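Local structure of branched-chain-amino-acid aminotransferase (Pseudomonas sp. UW4, 6JIF) at residues Leu62-Ser65 with Ala70-Tyr73; Ile121-Ala126 with Phe165-Phe170. The protein catalyses the reversible, pyridoxal-5'-phosphate-dependent transfer of an amino group between branched-chain amino acids and 2-oxo acids. All coordinates share one frame; numbering follows the deposited sequence.

Interaction 1: residues Leu62-Ser65 with Ala70-Tyr73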
loop_
_atom_site.group_PDB
_atom_site.type_symbol
_atom_site.label_atom_id
_atom_site.label_comp_id
_atom_site.label_asym_id
_atom_site.label_seq_id
_atom_site.Cartn_x
_atom_site.Cartn_y
_atom_site.Cartn_z
ATOM N N LEU B 62 -12.103 9.376 -12.841
ATOM C CA LEU B 62 -11.901 7.993 -13.285
ATOM C C LEU B 62 -13.154 7.204 -12.917
ATOM O O LEU B 62 -13.775 7.435 -11.872
ATOM C CB LEU B 62 -10.650 7.352 -12.641
ATOM C CG LEU B 62 -9.259 7.909 -13.005
ATOM C CD1 LEU B 62 -8.136 7.348 -12.114
ATOM C CD2 LEU B 62 -8.982 7.560 -14.413
ATOM N N HIS B 63 -13.535 6.279 -13.782
ATOM C CA HIS B 63 -14.763 5.529 -13.590
ATOM C C HIS B 63 -14.386 4.053 -13.545
ATOM O O HIS B 63 -14.192 3.429 -14.587
ATOM C CB HIS B 63 -15.730 5.850 -14.704
ATOM C CG HIS B 63 -15.916 7.314 -14.918
ATOM N ND1 HIS B 63 -16.803 8.060 -14.179
ATOM C CD2 HIS B 63 -15.327 8.174 -15.786
ATOM C CE1 HIS B 63 -16.766 9.319 -14.584
ATOM N NE2 HIS B 63 -15.882 9.415 -15.563
ATOM N N ILE B 64 -14.217 3.505 -12.356
ATOM C CA ILE B 64 -13.567 2.206 -12.215
ATOM C C ILE B 64 -14.401 1.316 -11.313
ATOM O O ILE B 64 -15.193 1.788 -10.499
ATOM C CB ILE B 64 -12.124 2.342 -11.697
ATOM C CG1 ILE B 64 -12.109 2.941 -10.279
ATOM C CG2 ILE B 64 -11.343 3.263 -12.685
ATOM C CD1 ILE B 64 -10.720 2.965 -9.586
ATOM N N SER B 65 -14.272 0.017 -11.521
ATOM C CA SER B 65 -15.076 -0.926 -10.760
ATOM C C SER B 65 -14.906 -0.752 -9.265
ATOM O O SER B 65 -13.818 -0.405 -8.789
ATOM C CB SER B 65 -14.694 -2.364 -11.109
ATOM O OG SER B 65 -15.418 -3.276 -10.272
ATOM N N ALA B 70 -6.768 -1.778 -7.529
ATOM C CA ALA B 70 -6.070 -0.584 -7.103
ATOM C C ALA B 70 -6.675 -0.027 -5.835
ATOM O O ALA B 70 -5.971 0.702 -5.135
ATOM C CB ALA B 70 -6.114 0.475 -8.192
ATOM N N LEU B 71 -7.953 -0.321 -5.566
ATOM C CA LEU B 71 -8.676 0.218 -4.410
ATOM C C LEU B 71 -8.747 -0.760 -3.254
ATOM O O LEU B 71 -8.995 -0.335 -2.120
ATOM C CB LEU B 71 -10.118 0.651 -4.772
ATOM C CG LEU B 71 -10.211 1.786 -5.827
ATOM C CD1 LEU B 71 -11.671 1.876 -6.261
ATOM C CD2 LEU B 71 -9.648 3.171 -5.344
ATOM N N HIS B 72 -8.536 -2.047 -3.495
ATOM C CA HIS B 72 -8.618 -3.040 -2.440
ATOM C C HIS B 72 -7.279 -3.619 -2.063
ATOM O O HIS B 72 -7.067 -3.906 -0.907
ATOM C CB HIS B 72 -9.509 -4.207 -2.856
ATOM C CG HIS B 72 -10.942 -3.820 -2.966
ATOM N ND1 HIS B 72 -11.854 -4.130 -1.988
ATOM C CD2 HIS B 72 -11.592 -3.051 -3.869
ATOM C CE1 HIS B 72 -13.032 -3.628 -2.316
ATOM N NE2 HIS B 72 -12.895 -2.955 -3.444
ATOM N N TYR B 73 -6.402 -3.851 -3.041
ATOM C CA TYR B 73 -5.158 -4.578 -2.786
ATOM C C TYR B 73 -3.938 -3.753 -3.179
ATOM O O TYR B 73 -2.863 -4.319 -3.454
ATOM C CB TYR B 73 -5.187 -5.924 -3.525
ATOM C CG TYR B 73 -6.377 -6.747 -3.158
ATOM C CD1 TYR B 73 -6.525 -7.293 -1.874
ATOM C CD2 TYR B 73 -7.353 -7.029 -4.101
ATOM C CE1 TYR B 73 -7.610 -8.092 -1.567
ATOM C CE2 TYR B 73 -8.482 -7.799 -3.779
ATOM C CZ TYR B 73 -8.589 -8.345 -2.547
ATOM O OH TYR B 73 -9.682 -9.117 -2.234
#

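Interaction 2: residues Ile121-Ala126 with Phe165-Phe170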
loop_
_atom_site.group_PDB
_atom_site.type_symbol
_atom_site.label_atom_id
_atom_site.label_comp_id
_atom_site.label_asym_id
_atom_site.label_seq_id
_atom_site.Cartn_x
_atom_site.Cartn_y
_atom_site.Cartn_z
ATOM N N ILE B 121 7.364 7.977 -22.955
ATOM C CA ILE B 121 7.870 9.330 -23.182
ATOM C C ILE B 121 6.965 10.088 -24.138
ATOM O O ILE B 121 6.662 11.263 -23.901
ATOM C CB ILE B 121 9.329 9.295 -23.670
ATOM C CG1 ILE B 121 10.229 8.633 -22.617
ATOM C CG2 ILE B 121 9.784 10.696 -24.111
ATOM C CD1 ILE B 121 11.697 8.572 -23.033
ATOM N N GLU B 122 6.468 9.415 -25.196
ATOM C CA GLU B 122 5.548 10.050 -26.135
ATOM C C GLU B 122 4.256 10.482 -25.449
ATOM O O GLU B 122 3.716 11.550 -25.759
ATOM C CB GLU B 122 5.220 9.111 -27.309
ATOM C CG GLU B 122 6.362 8.968 -28.300
ATOM C CD GLU B 122 6.958 10.293 -28.789
ATOM O OE1 GLU B 122 6.224 11.271 -29.072
ATOM O OE2 GLU B 122 8.195 10.348 -28.912
ATOM N N ALA B 123 3.739 9.675 -24.531
ATOM C CA ALA B 123 2.541 10.082 -23.802
ATOM C C ALA B 123 2.813 11.323 -22.967
ATOM O O ALA B 123 1.977 12.240 -22.897
ATOM C CB ALA B 123 2.042 8.964 -22.890
ATOM N N CYS B 124 3.970 11.355 -22.314
ATOM C CA CYS B 124 4.312 12.525 -21.504
ATOM C C CYS B 124 4.403 13.763 -22.363
ATOM O O CYS B 124 3.877 14.828 -21.990
ATOM C CB CYS B 124 5.628 12.317 -20.771
ATOM S SG CYS B 124 5.616 11.084 -19.441
ATOM N N LYS B 125 5.077 13.645 -23.519
ATOM C CA LYS B 125 5.218 14.780 -24.433
ATOM C C LYS B 125 3.864 15.261 -24.937
ATOM O O LYS B 125 3.617 16.466 -25.005
ATOM C CB LYS B 125 6.127 14.423 -25.618
ATOM C CG LYS B 125 7.583 14.208 -25.231
ATOM C CD LYS B 125 8.412 13.813 -26.412
ATOM C CE LYS B 125 8.744 15.009 -27.283
ATOM N NZ LYS B 125 9.402 14.439 -28.463
ATOM N N ALA B 126 2.953 14.341 -25.236
ATOM C CA ALA B 126 1.626 14.747 -25.695
ATOM C C ALA B 126 0.877 15.501 -24.604
ATOM O O ALA B 126 0.190 16.478 -24.889
ATOM C CB ALA B 126 0.824 13.512 -26.140
ATOM N N PHE B 165 -6.133 -2.798 -16.661
ATOM C CA PHE B 165 -5.336 -1.753 -16.025
ATOM C C PHE B 165 -5.548 -0.414 -16.748
ATOM O O PHE B 165 -5.916 -0.374 -17.905
ATOM C CB PHE B 165 -3.819 -2.109 -15.970
ATOM C CG PHE B 165 -3.515 -3.410 -15.292
ATOM C CD1 PHE B 165 -3.603 -4.588 -16.001
ATOM C CD2 PHE B 165 -3.116 -3.425 -13.961
ATOM C CE1 PHE B 165 -3.361 -5.809 -15.372
ATOM C CE2 PHE B 165 -2.867 -4.637 -13.322
ATOM C CZ PHE B 165 -2.969 -5.810 -14.039
ATOM N N ILE B 166 -5.311 0.681 -16.034
ATOM C CA ILE B 166 -5.324 2.026 -16.597
ATOM C C ILE B 166 -3.932 2.625 -16.440
ATOM O O ILE B 166 -3.337 2.568 -15.360
ATOM C CB ILE B 166 -6.389 2.918 -15.922
ATOM C CG1 ILE B 166 -7.757 2.565 -16.485
ATOM C CG2 ILE B 166 -6.075 4.431 -16.119
ATOM C CD1 ILE B 166 -8.904 3.220 -15.738
ATOM N N PHE B 167 -3.412 3.222 -17.524
ATOM C CA PHE B 167 -2.206 4.054 -17.492
ATOM C C PHE B 167 -2.668 5.477 -17.810
ATOM O O PHE B 167 -3.340 5.698 -18.806
ATOM C CB PHE B 167 -1.176 3.552 -18.516
ATOM C CG PHE B 167 -0.033 4.496 -18.708
ATOM C CD1 PHE B 167 0.590 5.063 -17.601
ATOM C CD2 PHE B 167 0.389 4.841 -19.982
ATOM C CE1 PHE B 167 1.650 5.975 -17.763
ATOM C CE2 PHE B 167 1.454 5.743 -20.173
ATOM C CZ PHE B 167 2.093 6.296 -19.093
ATOM N N SER B 168 -2.441 6.409 -16.899
ATOM C CA SER B 168 -2.920 7.754 -17.152
ATOM C C SER B 168 -1.833 8.751 -16.733
ATOM O O SER B 168 -0.939 8.449 -15.944
ATOM C CB SER B 168 -4.263 7.966 -16.411
ATOM O OG SER B 168 -4.797 9.274 -16.510
ATOM N N ILE B 169 -1.885 9.937 -17.310
ATOM C CA ILE B 169 -0.943 10.990 -16.930
ATOM C C ILE B 169 -1.736 12.291 -16.870
ATOM O O ILE B 169 -2.283 12.734 -17.887
ATOM C CB ILE B 169 0.252 11.162 -17.906
ATOM C CG1 ILE B 169 0.866 9.803 -18.300
ATOM C CG2 ILE B 169 1.298 12.207 -17.374
ATOM C CD1 ILE B 169 1.829 9.892 -19.440
ATOM N N PHE B 170 -1.739 12.941 -15.702
ATOM C CA PHE B 170 -2.246 14.309 -15.672
ATOM C C PHE B 170 -1.100 15.247 -15.306
ATOM O O PHE B 170 -0.014 14.814 -14.931
ATOM C CB PHE B 170 -3.459 14.465 -14.724
ATOM C CG PHE B 170 -3.193 14.192 -13.280
ATOM C CD1 PHE B 170 -2.731 15.211 -12.438
ATOM C CD2 PHE B 170 -3.509 12.946 -12.716
ATOM C CE1 PHE B 170 -2.511 14.993 -11.080
ATOM C CE2 PHE B 170 -3.263 12.745 -11.342
ATOM C CZ PHE B 170 -2.757 13.772 -10.535
#

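Interaction 1: residues Leu62-Ser65 with Ala70-Tyr73
With chi1 at 64°, Ile-64 places CG1 between its backbone N and its carbonyl carbon, and CD1, anti to CA, is carried out to Leu-71. In Leu-71, CG lies anti to the carbonyl carbon (chi1 -62°), and chi2, also anti, turns CD1 to the strand. The two side chains meet tip to tip: CD1 of Ile-64 lies 3.6 Å from CD1 of Leu-71 and 4.0 Å from its CG, an ordinary van der Waals fit between methyl-bearing ends. The backbones stay well apart, 9.1 Å between the CA atoms of Ser-65 and Leu-71, and the reach of isoleucine and leucine suits such a spacing. CD1 of Leu-71 also comes to 4.0 Å from the backbone O of Ser-65, a simple packing contact; that carbonyl is hydrogen-bonded instead to the hydroxyl of Ser-68. Ser-65 ends the strand with a small polar side chain, whose OG hydrogen-bonds to Asp-155 and to the backbone N of Gly-67 in the turn that follows. On the helix, the imidazole of His-72 reaches back to the same turn, its NE2 hydrogen-bonded to the carbonyl O of Glu-66. Leu-71 also packs on Leu-71 of the second subunit. Here a short strand is followed by a turn and a single helical turn at the buried interface of the homodimer, where Leu-62, His-63 and Ile-64 pair antiparallel with a strand of the second subunit and the sheet runs on from one chain into the other.

Interaction 2: residues Ile121-Ala126 with Phe165-Phe170
Helix 117-130 packs on one face of the antiparallel sheet to which strand 164-174 belongs, and here Ala-123 and Cys-124 of the helix close upon Ile-169. The short segments have axes 9.1 Å apart at closest approach, and their N-to-C directions differ by 35°. CD1 of Ile-169 is the main point of touch, 3.6 Å from CB of Ala-123. CD1 of Ile-169 also lies 4.0 Å from SG and 3.9 Å from the backbone N of Cys-124, so the methyl rests against the helix backbone as well as its side chains. With CG1 beside the backbone N (chi1 -45°) and the chain extended beyond it, the isoleucine brings CD1 to the helix. At this helix-on-sheet junction the small alanine lets the branched isoleucine come close to the helix backbone, while the compact thiol of cysteine flanks the methyl and also packs on Leu-146 of strand 143-153. Two residues earlier on the same sheet face, Phe-167 adds a lighter touch, its CE2 4.3 Å from CB of Ala-123, which approaches the ring obliquely. Met-103 of helix 96-109 and Val-115 also pack against this phenylalanine.

The centres of interactions 1 and 2 lie 18 Å apart, and strand 164-174 brings them into touch: CG2 of Ile-64 packs 3.9 Å from CD1 of Ile-166. On that strand Ile-166 points the other way from Phe-167 and Ile-169, so the sheet has interaction 1 on one face and the helix of interaction 2 on the other. Strand 143-153 is shared too, since Val-153 meets Ile-64 while Leu-146 meets Cys-124. In sequence, interaction 1 is complete before interaction 2 begins. Interaction 1 faces the second subunit, whereas in interaction 2 the side chain of Cys-124 is about 13 Å from the bound pyridoxal-5'-phosphate, too far for direct contact with the cofactor.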